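Local coordinates for putative acyl-[acyl-carrier-protein]--UDP-N-acetylglucosamine O-acyltransferase (Bacteroides fragilis, PDB 4R36) that probably transfers an acyl chain from acyl carrier protein to UDP-N-acetylglucosamine, an early step of lipid A synthesis, as LpxA enzymes do, at residues A41-I46 / I58-I64; I46-I52 / I64-I70; G53-M59 / I70-I76. All coordinates share one frame; numbering follows the deposited sequence.

Contact 1 (A41-I46 / I58-I64)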
loop_
_atom_site.group_PDB
_atom_site.type_symbol
_atom_site.label_atom_id
_atom_site.label_comp_id
_atom_site.label_asym_id
_atom_site.label_seq_id
_atom_site.Cartn_x
_atom_site.Cartn_y
_atom_site.Cartn_z
ATOM N N ALA A 41 16.351 -11.179 17.102
ATOM C CA ALA A 41 15.197 -11.712 17.707
ATOM C C ALA A 41 14.796 -13.098 17.161
ATOM O O ALA A 41 15.292 -13.528 16.170
ATOM C CB ALA A 41 14.016 -10.709 17.537
ATOM N N PRO A 42 13.834 -13.784 17.841
ATOM C CA PRO A 42 13.274 -15.053 17.351
ATOM C C PRO A 42 12.677 -14.894 15.957
ATOM O O PRO A 42 12.140 -13.819 15.611
ATOM C CB PRO A 42 12.164 -15.366 18.348
ATOM C CG PRO A 42 12.609 -14.665 19.601
ATOM C CD PRO A 42 13.291 -13.418 19.160
ATOM N N PHE A 43 12.801 -15.946 15.170
ATOM C CA PHE A 43 12.095 -16.079 13.908
ATOM C C PHE A 43 12.675 -15.177 12.824
ATOM O O PHE A 43 12.118 -15.091 11.782
ATOM C CB PHE A 43 10.545 -15.901 14.103
ATOM C CG PHE A 43 10.018 -16.588 15.377
ATOM C CD1 PHE A 43 10.369 -17.897 15.664
ATOM C CD2 PHE A 43 9.226 -15.916 16.276
ATOM C CE1 PHE A 43 9.887 -18.512 16.837
ATOM C CE2 PHE A 43 8.706 -16.505 17.411
ATOM C CZ PHE A 43 9.064 -17.813 17.702
ATOM N N VAL A 44 13.839 -14.600 13.078
ATOM C CA VAL A 44 14.625 -13.962 12.065
ATOM C C VAL A 44 15.296 -15.037 11.240
ATOM O O VAL A 44 15.826 -16.048 11.780
ATOM C CB VAL A 44 15.668 -13.012 12.697
ATOM C CG1 VAL A 44 16.653 -12.511 11.660
ATOM C CG2 VAL A 44 14.999 -11.879 13.393
ATOM N N TYR A 45 15.298 -14.830 9.931
ATOM C CA TYR A 45 15.910 -15.733 8.981
ATOM C C TYR A 45 17.017 -15.024 8.268
ATOM O O TYR A 45 16.789 -13.986 7.636
ATOM C CB TYR A 45 14.898 -16.233 7.982
ATOM C CG TYR A 45 15.516 -17.032 6.859
ATOM C CD1 TYR A 45 15.982 -16.420 5.687
ATOM C CD2 TYR A 45 15.651 -18.394 6.970
ATOM C CE1 TYR A 45 16.545 -17.171 4.651
ATOM C CE2 TYR A 45 16.233 -19.146 5.965
ATOM C CZ TYR A 45 16.703 -18.545 4.823
ATOM O OH TYR A 45 17.218 -19.341 3.824
ATOM N N ILE A 46 18.239 -15.497 8.452
ATOM C CA ILE A 46 19.461 -14.931 7.840
ATOM C C ILE A 46 20.139 -16.009 7.027
ATOM O O ILE A 46 20.520 -17.076 7.565
ATOM C CB ILE A 46 20.422 -14.373 8.867
ATOM C CG1 ILE A 46 19.732 -13.393 9.817
ATOM C CG2 ILE A 46 21.583 -13.716 8.172
ATOM C CD1 ILE A 46 20.591 -12.679 10.784
ATOM N N ILE A 58 17.814 -6.443 14.854
ATOM C CA ILE A 58 16.998 -7.100 13.868
ATOM C C ILE A 58 15.884 -7.736 14.639
ATOM O O ILE A 58 16.088 -8.698 15.386
ATOM C CB ILE A 58 17.788 -8.136 13.085
ATOM C CG1 ILE A 58 19.039 -7.474 12.544
ATOM C CG2 ILE A 58 16.932 -8.778 12.027
ATOM C CD1 ILE A 58 19.854 -8.342 11.617
ATOM N N MET A 59 14.666 -7.228 14.426
ATOM C CA MET A 59 13.541 -7.657 15.151
ATOM C C MET A 59 12.885 -8.896 14.595
ATOM O O MET A 59 13.196 -9.363 13.529
ATOM C CB MET A 59 12.498 -6.494 15.305
ATOM C CG MET A 59 13.168 -5.293 15.927
ATOM S SD MET A 59 12.178 -3.806 16.083
ATOM C CE MET A 59 10.946 -4.368 17.237
ATOM N N ALA A 60 11.934 -9.401 15.343
ATOM C CA ALA A 60 11.309 -10.696 15.054
ATOM C C ALA A 60 10.699 -10.812 13.704
ATOM O O ALA A 60 10.059 -9.882 13.200
ATOM C CB ALA A 60 10.287 -11.037 16.111
ATOM N N ASN A 61 10.862 -11.983 13.110
ATOM C CA ASN A 61 10.268 -12.325 11.834
ATOM C C ASN A 61 10.787 -11.476 10.666
ATOM O O ASN A 61 10.150 -11.410 9.678
ATOM C CB ASN A 61 8.727 -12.299 11.890
ATOM C CG ASN A 61 8.134 -13.368 12.874
ATOM O OD1 ASN A 61 7.897 -14.535 12.507
ATOM N ND2 ASN A 61 7.892 -12.946 14.109
ATOM N N ALA A 62 11.959 -10.878 10.765
ATOM C CA ALA A 62 12.567 -10.184 9.659
ATOM C C ALA A 62 13.354 -11.215 8.858
ATOM O O ALA A 62 13.753 -12.263 9.423
ATOM C CB ALA A 62 13.464 -9.069 10.159
ATOM N N ASN A 63 13.605 -10.908 7.577
ATOM C CA ASN A 63 14.283 -11.797 6.659
ATOM C C ASN A 63 15.447 -11.071 5.979
ATOM O O ASN A 63 15.246 -9.998 5.347
ATOM C CB ASN A 63 13.331 -12.317 5.621
ATOM C CG ASN A 63 12.058 -12.911 6.236
ATOM O OD1 ASN A 63 11.044 -12.223 6.584
ATOM N ND2 ASN A 63 12.071 -14.128 6.300
ATOM N N ILE A 64 16.674 -11.591 6.145
ATOM C CA ILE A 64 17.858 -11.050 5.528
ATOM C C ILE A 64 18.393 -12.110 4.579
ATOM O O ILE A 64 18.976 -13.174 5.005
ATOM C CB ILE A 64 18.935 -10.676 6.575
ATOM C CG1 ILE A 64 18.379 -9.935 7.791
ATOM C CG2 ILE A 64 20.096 -9.876 5.931
ATOM C CD1 ILE A 64 17.817 -8.574 7.468
#
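With chi1 at 170°, Val44 swings CG1 away from its own N, and both methyls face Ile58 and Met59. Val44 CG1 meets Ile58 CG2 at 3.8 Å, the two side chains crossing at about a right angle. The other methyl, Val44 CG2, rests against the carbonyl of Met59. Ile58 puts CG2 here because its longer branch, CG1, sits anti to the carbonyl carbon. On the other side of the turn, Phe43 and Asn61 lie alongside each other and point the same way, with ring and amide planes 38° apart. The ring of Phe43 has Pro42 CB over one face. Ala41 CB packs on Ala60 CB at 4.0 Å.

The backbones run in parallel. Ala41 N donates to Ile58 O at 3.0 Å where the turns begin. After them, Tyr45 N donates to Ala62 O, and Ile64 N to Tyr45 O at 2.8 Å. Each segment makes a type II turn, Ala41 to Val44 and Met59 to Ala62, and the two turns stack. Phe43 and Asn61 also reach neighbouring subunits, so this corner lies at the trimer interface. Stacked turns joining short parallel strands are characteristic of the left-handed beta helix of hexapeptide-repeat acyltransferases.

Contact 2 (I46-I52 / I64-I70)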
loop_
_atom_site.group_PDB
_atom_site.type_symbol
_atom_site.label_atom_id
_atom_site.label_comp_id
_atom_site.label_asym_id
_atom_site.label_seq_id
_atom_site.Cartn_x
_atom_site.Cartn_y
_atom_site.Cartn_z
ATOM N N ILE A 46 18.239 -15.497 8.452
ATOM C CA ILE A 46 19.461 -14.931 7.840
ATOM C C ILE A 46 20.139 -16.009 7.027
ATOM O O ILE A 46 20.520 -17.076 7.565
ATOM C CB ILE A 46 20.422 -14.373 8.867
ATOM C CG1 ILE A 46 19.732 -13.393 9.817
ATOM C CG2 ILE A 46 21.583 -13.716 8.172
ATOM C CD1 ILE A 46 20.591 -12.679 10.784
ATOM N N ASP A 47 20.298 -15.721 5.739
ATOM C CA ASP A 47 20.872 -16.590 4.725
ATOM C C ASP A 47 22.395 -16.526 4.710
ATOM O O ASP A 47 23.048 -15.700 5.353
ATOM C CB ASP A 47 20.403 -16.035 3.387
ATOM C CG ASP A 47 19.812 -17.029 2.443
ATOM O OD1 ASP A 47 20.147 -18.227 2.462
ATOM O OD2 ASP A 47 19.080 -16.486 1.546
ATOM N N ARG A 48 22.961 -17.394 3.894
ATOM C CA ARG A 48 24.339 -17.289 3.493
ATOM C C ARG A 48 24.544 -16.109 2.534
ATOM O O ARG A 48 23.558 -15.531 2.031
ATOM C CB ARG A 48 24.750 -18.620 2.863
ATOM C CG ARG A 48 24.201 -18.825 1.478
ATOM C CD ARG A 48 24.443 -20.212 0.933
ATOM N NE ARG A 48 23.591 -20.363 -0.236
ATOM C CZ ARG A 48 24.022 -20.433 -1.488
ATOM N NH1 ARG A 48 25.318 -20.355 -1.783
ATOM N NH2 ARG A 48 23.156 -20.578 -2.450
ATOM N N ASN A 49 25.809 -15.726 2.312
ATOM C CA ASN A 49 26.171 -14.559 1.478
ATOM C C ASN A 49 25.438 -13.320 2.004
ATOM O O ASN A 49 24.829 -12.530 1.236
ATOM C CB ASN A 49 25.829 -14.814 0.025
ATOM C CG ASN A 49 26.313 -13.711 -0.901
ATOM O OD1 ASN A 49 27.272 -13.040 -0.628
ATOM N ND2 ASN A 49 25.556 -13.457 -1.935
ATOM N N VAL A 50 25.550 -13.147 3.313
ATOM C CA VAL A 50 25.022 -12.000 4.034
ATOM C C VAL A 50 26.180 -11.409 4.833
ATOM O O VAL A 50 26.973 -12.173 5.465
ATOM C CB VAL A 50 23.864 -12.413 4.959
ATOM C CG1 VAL A 50 23.613 -11.331 6.009
ATOM C CG2 VAL A 50 22.610 -12.818 4.156
ATOM N N VAL A 51 26.268 -10.074 4.833
ATOM C CA VAL A 51 27.135 -9.321 5.712
ATOM C C VAL A 51 26.330 -8.331 6.525
ATOM O O VAL A 51 25.565 -7.543 5.962
ATOM C CB VAL A 51 28.220 -8.598 4.919
ATOM C CG1 VAL A 51 29.188 -7.860 5.819
ATOM C CG2 VAL A 51 28.911 -9.629 4.020
ATOM N N ILE A 52 26.486 -8.408 7.841
ATOM C CA ILE A 52 25.843 -7.526 8.812
ATOM C C ILE A 52 26.921 -6.931 9.714
ATOM O O ILE A 52 27.732 -7.675 10.356
ATOM C CB ILE A 52 24.794 -8.307 9.650
ATOM C CG1 ILE A 52 23.611 -8.790 8.786
ATOM C CG2 ILE A 52 24.303 -7.472 10.805
ATOM C CD1 ILE A 52 22.792 -9.869 9.431
ATOM N N ILE A 64 16.674 -11.591 6.145
ATOM C CA ILE A 64 17.858 -11.050 5.528
ATOM C C ILE A 64 18.393 -12.110 4.579
ATOM O O ILE A 64 18.976 -13.174 5.005
ATOM C CB ILE A 64 18.935 -10.676 6.575
ATOM C CG1 ILE A 64 18.379 -9.935 7.791
ATOM C CG2 ILE A 64 20.096 -9.876 5.931
ATOM C CD1 ILE A 64 17.817 -8.574 7.468
ATOM N N LEU A 65 18.195 -11.865 3.282
ATOM C CA LEU A 65 18.431 -12.888 2.279
ATOM C C LEU A 65 19.769 -12.758 1.521
ATOM O O LEU A 65 20.493 -11.736 1.603
ATOM C CB LEU A 65 17.258 -12.884 1.284
ATOM C CG LEU A 65 15.829 -12.972 1.839
ATOM C CD1 LEU A 65 14.855 -12.964 0.650
ATOM C CD2 LEU A 65 15.664 -14.233 2.667
ATOM N N TYR A 66 20.094 -13.839 0.832
ATOM C CA TYR A 66 21.275 -13.966 0.012
ATOM C C TYR A 66 21.561 -12.669 -0.750
ATOM O O TYR A 66 20.720 -12.188 -1.552
ATOM C CB TYR A 66 20.983 -15.103 -0.985
ATOM C CG TYR A 66 22.104 -15.433 -1.905
ATOM C CD1 TYR A 66 22.265 -14.765 -3.103
ATOM C CD2 TYR A 66 23.018 -16.477 -1.596
ATOM C CE1 TYR A 66 23.282 -15.104 -3.980
ATOM C CE2 TYR A 66 24.056 -16.800 -2.477
ATOM C CZ TYR A 66 24.196 -16.122 -3.644
ATOM O OH TYR A 66 25.203 -16.431 -4.517
ATOM N N GLY A 67 22.729 -12.094 -0.473
ATOM C CA GLY A 67 23.167 -10.909 -1.154
ATOM C C GLY A 67 23.024 -9.638 -0.339
ATOM O O GLY A 67 23.349 -8.567 -0.827
ATOM N N SER A 68 22.486 -9.724 0.851
ATOM C CA SER A 68 22.329 -8.525 1.679
ATOM C C SER A 68 23.625 -8.068 2.286
ATOM O O SER A 68 24.476 -8.901 2.674
ATOM C CB SER A 68 21.364 -8.759 2.802
ATOM O OG SER A 68 20.059 -9.160 2.354
ATOM N N ARG A 69 23.759 -6.739 2.372
ATOM C CA ARG A 69 24.877 -6.076 2.970
ATOM C C ARG A 69 24.342 -4.967 3.832
ATOM O O ARG A 69 23.687 -4.018 3.330
ATOM C CB ARG A 69 25.765 -5.492 1.903
ATOM C CG ARG A 69 26.236 -6.453 0.817
ATOM C CD ARG A 69 27.318 -7.398 1.325
ATOM N NE ARG A 69 27.757 -8.305 0.283
ATOM C CZ ARG A 69 27.322 -9.540 0.077
ATOM N NH1 ARG A 69 26.366 -10.075 0.810
ATOM N NH2 ARG A 69 27.859 -10.260 -0.907
ATOM N N ILE A 70 24.581 -5.090 5.126
ATOM C CA ILE A 70 24.082 -4.206 6.105
ATOM C C ILE A 70 25.225 -3.593 6.883
ATOM O O ILE A 70 26.114 -4.303 7.410
ATOM C CB ILE A 70 23.074 -4.950 7.011
ATOM C CG1 ILE A 70 21.823 -5.339 6.165
ATOM C CG2 ILE A 70 22.694 -4.132 8.229
ATOM C CD1 ILE A 70 21.012 -6.433 6.796
#
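The Tyr66 ring has the amide of Asn49 over one face, with Asn49 ND2 3.4 Å from Tyr66 CZ and the two planes 70° apart. Asn49 CB lies over the ring too, as a CH-pi contact. The guanidinium of Arg48 turns one face to Tyr66 CE2, its CZ 3.8 Å from that atom. At the edge of the Arg69 guanidinium lies Asn49 O, in its plane.

Arg69 grips Asn49 end-on with two nitrogens. Arg69 NH2 bonds to Asn49 OD1 and Arg69 NH1 to Asn49 O, each at 2.9 Å. A bend at chi2 (-75°) folds the arginine back toward Asn49, with its CD against Val51 CG2. Asn49 O also accepts from Gly67 N at 2.7 Å, and the two donors come from opposite faces of the carbonyl plane. Two bonds thus hold this backbone oxygen. Asp47 OD2 takes the backbone N-H of Tyr66, with Tyr66 N at 2.9 Å, from above the carboxylate plane. Inside the coil, Val50 CG1 packs on Ile64 CG2 at 3.8 Å, and Ile52 lies side by side with Ile70.

Tyr66 OH is hydrogen-bonded to Glu95. Strand 51-52 lies between strands 33-34 and 68-70 in one parallel sheet. Strand 97-100 lies next to 68-70 in the sheet, where Arg69 touches Thr97 and Glu99 and Ile70 packs on Ile100.

Contact 3 (G53-M59 / I70-I76)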
loop_
_atom_site.group_PDB
_atom_site.type_symbol
_atom_site.label_atom_id
_atom_site.label_comp_id
_atom_site.label_asym_id
_atom_site.label_seq_id
_atom_site.Cartn_x
_atom_site.Cartn_y
_atom_site.Cartn_z
ATOM N N GLY A 53 26.920 -5.614 9.831
ATOM C CA GLY A 53 27.885 -4.831 10.613
ATOM C C GLY A 53 27.626 -4.851 12.090
ATOM O O GLY A 53 26.951 -5.741 12.603
ATOM N N ASP A 54 28.144 -3.854 12.775
ATOM C CA ASP A 54 28.023 -3.764 14.231
ATOM C C ASP A 54 26.827 -3.005 14.681
ATOM O O ASP A 54 26.298 -2.160 13.951
ATOM C CB ASP A 54 29.226 -3.036 14.807
ATOM C CG ASP A 54 30.555 -3.764 14.498
ATOM O OD1 ASP A 54 30.588 -5.009 14.280
ATOM O OD2 ASP A 54 31.542 -3.018 14.416
ATOM N N ASN A 55 26.407 -3.274 15.903
ATOM C CA ASN A 55 25.371 -2.432 16.599
ATOM C C ASN A 55 24.016 -2.423 15.830
ATOM O O ASN A 55 23.381 -1.413 15.721
ATOM C CB ASN A 55 25.829 -0.999 16.835
ATOM C CG ASN A 55 27.168 -0.911 17.568
ATOM O OD1 ASN A 55 27.384 -1.605 18.528
ATOM N ND2 ASN A 55 28.024 -0.058 17.126
ATOM N N ASN A 56 23.589 -3.562 15.331
ATOM C CA ASN A 56 22.333 -3.667 14.589
ATOM C C ASN A 56 21.323 -4.329 15.461
ATOM O O ASN A 56 21.656 -5.168 16.279
ATOM C CB ASN A 56 22.495 -4.423 13.282
ATOM C CG ASN A 56 23.264 -3.602 12.246
ATOM O OD1 ASN A 56 22.782 -2.544 11.755
ATOM N ND2 ASN A 56 24.461 -4.065 11.903
ATOM N N LYS A 57 20.068 -3.954 15.281
ATOM C CA LYS A 57 18.971 -4.612 15.922
ATOM C C LYS A 57 18.019 -5.146 14.866
ATOM O O LYS A 57 17.494 -4.358 14.081
ATOM C CB LYS A 57 18.261 -3.588 16.826
ATOM C CG LYS A 57 17.010 -4.160 17.487
ATOM C CD LYS A 57 16.508 -3.294 18.602
ATOM C CE LYS A 57 15.455 -4.070 19.356
ATOM N NZ LYS A 57 14.473 -3.197 20.049
ATOM N N ILE A 58 17.814 -6.443 14.854
ATOM C CA ILE A 58 16.998 -7.100 13.868
ATOM C C ILE A 58 15.884 -7.736 14.639
ATOM O O ILE A 58 16.088 -8.698 15.386
ATOM C CB ILE A 58 17.788 -8.136 13.085
ATOM C CG1 ILE A 58 19.039 -7.474 12.544
ATOM C CG2 ILE A 58 16.932 -8.778 12.027
ATOM C CD1 ILE A 58 19.854 -8.342 11.617
ATOM N N MET A 59 14.666 -7.228 14.426
ATOM C CA MET A 59 13.541 -7.657 15.151
ATOM C C MET A 59 12.885 -8.896 14.595
ATOM O O MET A 59 13.196 -9.363 13.529
ATOM C CB MET A 59 12.498 -6.494 15.305
ATOM C CG MET A 59 13.168 -5.293 15.927
ATOM S SD MET A 59 12.178 -3.806 16.083
ATOM C CE MET A 59 10.946 -4.368 17.237
ATOM N N ILE A 70 24.581 -5.090 5.126
ATOM C CA ILE A 70 24.082 -4.206 6.105
ATOM C C ILE A 70 25.225 -3.593 6.883
ATOM O O ILE A 70 26.114 -4.303 7.410
ATOM C CB ILE A 70 23.074 -4.950 7.011
ATOM C CG1 ILE A 70 21.823 -5.339 6.165
ATOM C CG2 ILE A 70 22.694 -4.132 8.229
ATOM C CD1 ILE A 70 21.012 -6.433 6.796
ATOM N N GLY A 71 25.176 -2.274 7.005
ATOM C CA GLY A 71 26.183 -1.517 7.760
ATOM C C GLY A 71 26.052 -1.572 9.246
ATOM O O GLY A 71 25.722 -2.616 9.821
ATOM N N ASN A 72 26.288 -0.435 9.878
ATOM C CA ASN A 72 26.235 -0.374 11.365
ATOM C C ASN A 72 25.105 0.455 11.934
ATOM O O ASN A 72 24.704 1.459 11.346
ATOM C CB ASN A 72 27.522 0.276 11.901
ATOM C CG ASN A 72 28.768 -0.417 11.372
ATOM O OD1 ASN A 72 28.878 -1.630 11.328
ATOM N ND2 ASN A 72 29.698 0.377 10.951
ATOM N N GLY A 73 24.615 0.078 13.099
ATOM C CA GLY A 73 23.709 0.941 13.824
ATOM C C GLY A 73 22.239 0.967 13.309
ATOM O O GLY A 73 21.479 1.844 13.651
ATOM N N ASN A 74 21.869 0.022 12.471
ATOM C CA ASN A 74 20.515 0.010 11.906
ATOM C C ASN A 74 19.527 -0.681 12.819
ATOM O O ASN A 74 19.904 -1.522 13.666
ATOM C CB ASN A 74 20.564 -0.772 10.625
ATOM C CG ASN A 74 21.488 -0.147 9.607
ATOM O OD1 ASN A 74 21.163 0.892 8.976
ATOM N ND2 ASN A 74 22.670 -0.739 9.445
ATOM N N THR A 75 18.236 -0.378 12.649
ATOM C CA THR A 75 17.178 -1.222 13.230
ATOM C C THR A 75 16.259 -1.704 12.142
ATOM O O THR A 75 15.793 -0.884 11.307
ATOM C CB THR A 75 16.331 -0.423 14.253
ATOM O OG1 THR A 75 17.182 0.255 15.193
ATOM C CG2 THR A 75 15.372 -1.262 15.003
ATOM N N ILE A 76 16.049 -3.006 12.110
ATOM C CA ILE A 76 15.251 -3.666 11.064
ATOM C C ILE A 76 14.080 -4.248 11.793
ATOM O O ILE A 76 14.208 -5.146 12.668
ATOM C CB ILE A 76 16.125 -4.663 10.267
ATOM C CG1 ILE A 76 17.241 -3.857 9.575
ATOM C CG2 ILE A 76 15.316 -5.453 9.275
ATOM C CD1 ILE A 76 18.228 -4.761 8.916
#
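Gly53 to Met59 and Ile70 to Ile76 run parallel and in step, through a polar turn and then into paired strands where Lys57 N bonds to Asn74 O and Ile76 N to Lys57 O. Asn56 and Asn74 are the central side chains. They lie side by side with amide planes only 3° apart. Asn56 OD1 accepts two bonds from Asn74, from its backbone N at 2.8 Å and from its ND2 at 2.9 Å. The other end of the same amide, Asn56 ND2, donates to Gly71 O at 2.8 Å, in the carbonyl plane and nearly straight (169°). Both ends of this buried amide are therefore held, which fixes its rotation. Asn74 passes the pattern on: its OD1 takes Asn104 N and its ND2 reaches Gly101 O.

At the outer side of the turn, Asn72 has CG anti to its carbonyl carbon (chi1 -54°), and Asn72 OD1 accepts from Asp54 N at 2.8 Å. Gly73 N in turn donates to Asp54 O at 2.9 Å. Gly53 CA lies close to Gly71 O and to Asn72 OD1. Along the strands, Lys57 CB runs beside Thr75 CG2 at 4.1 Å, and Met59 N closes the pairing on Ile76 O.

Asn56 bonded to Asn74, and Asn74 to Asn104 of the next coil, make the asparagine stack at a corner of this left-handed beta helix.

How the contacts relate
The three contacts join the same two successive coils of the left-handed beta helix, near its N-terminal end. Along the chain one coil passes through 41-46, 46-52 and 53-59, and the next through 58-64, 64-70 and 70-76. Their centres lie about 12 Å apart. Each contact belongs to a different sheet, and its two strands pair in parallel: contact 1 pairs strands 45-46 and 63-64, contact 2 strands 51-52 and 68-70, contact 3 strands 57-58 and 75-76. Ile46, Ile64, Ile58, Met59 and Ile70 are shared between them. Inside, Ile52 packs on Ile58, and Ile64 on Ile76. Three sheets around one isoleucine-rich core thus give the prism its three walls.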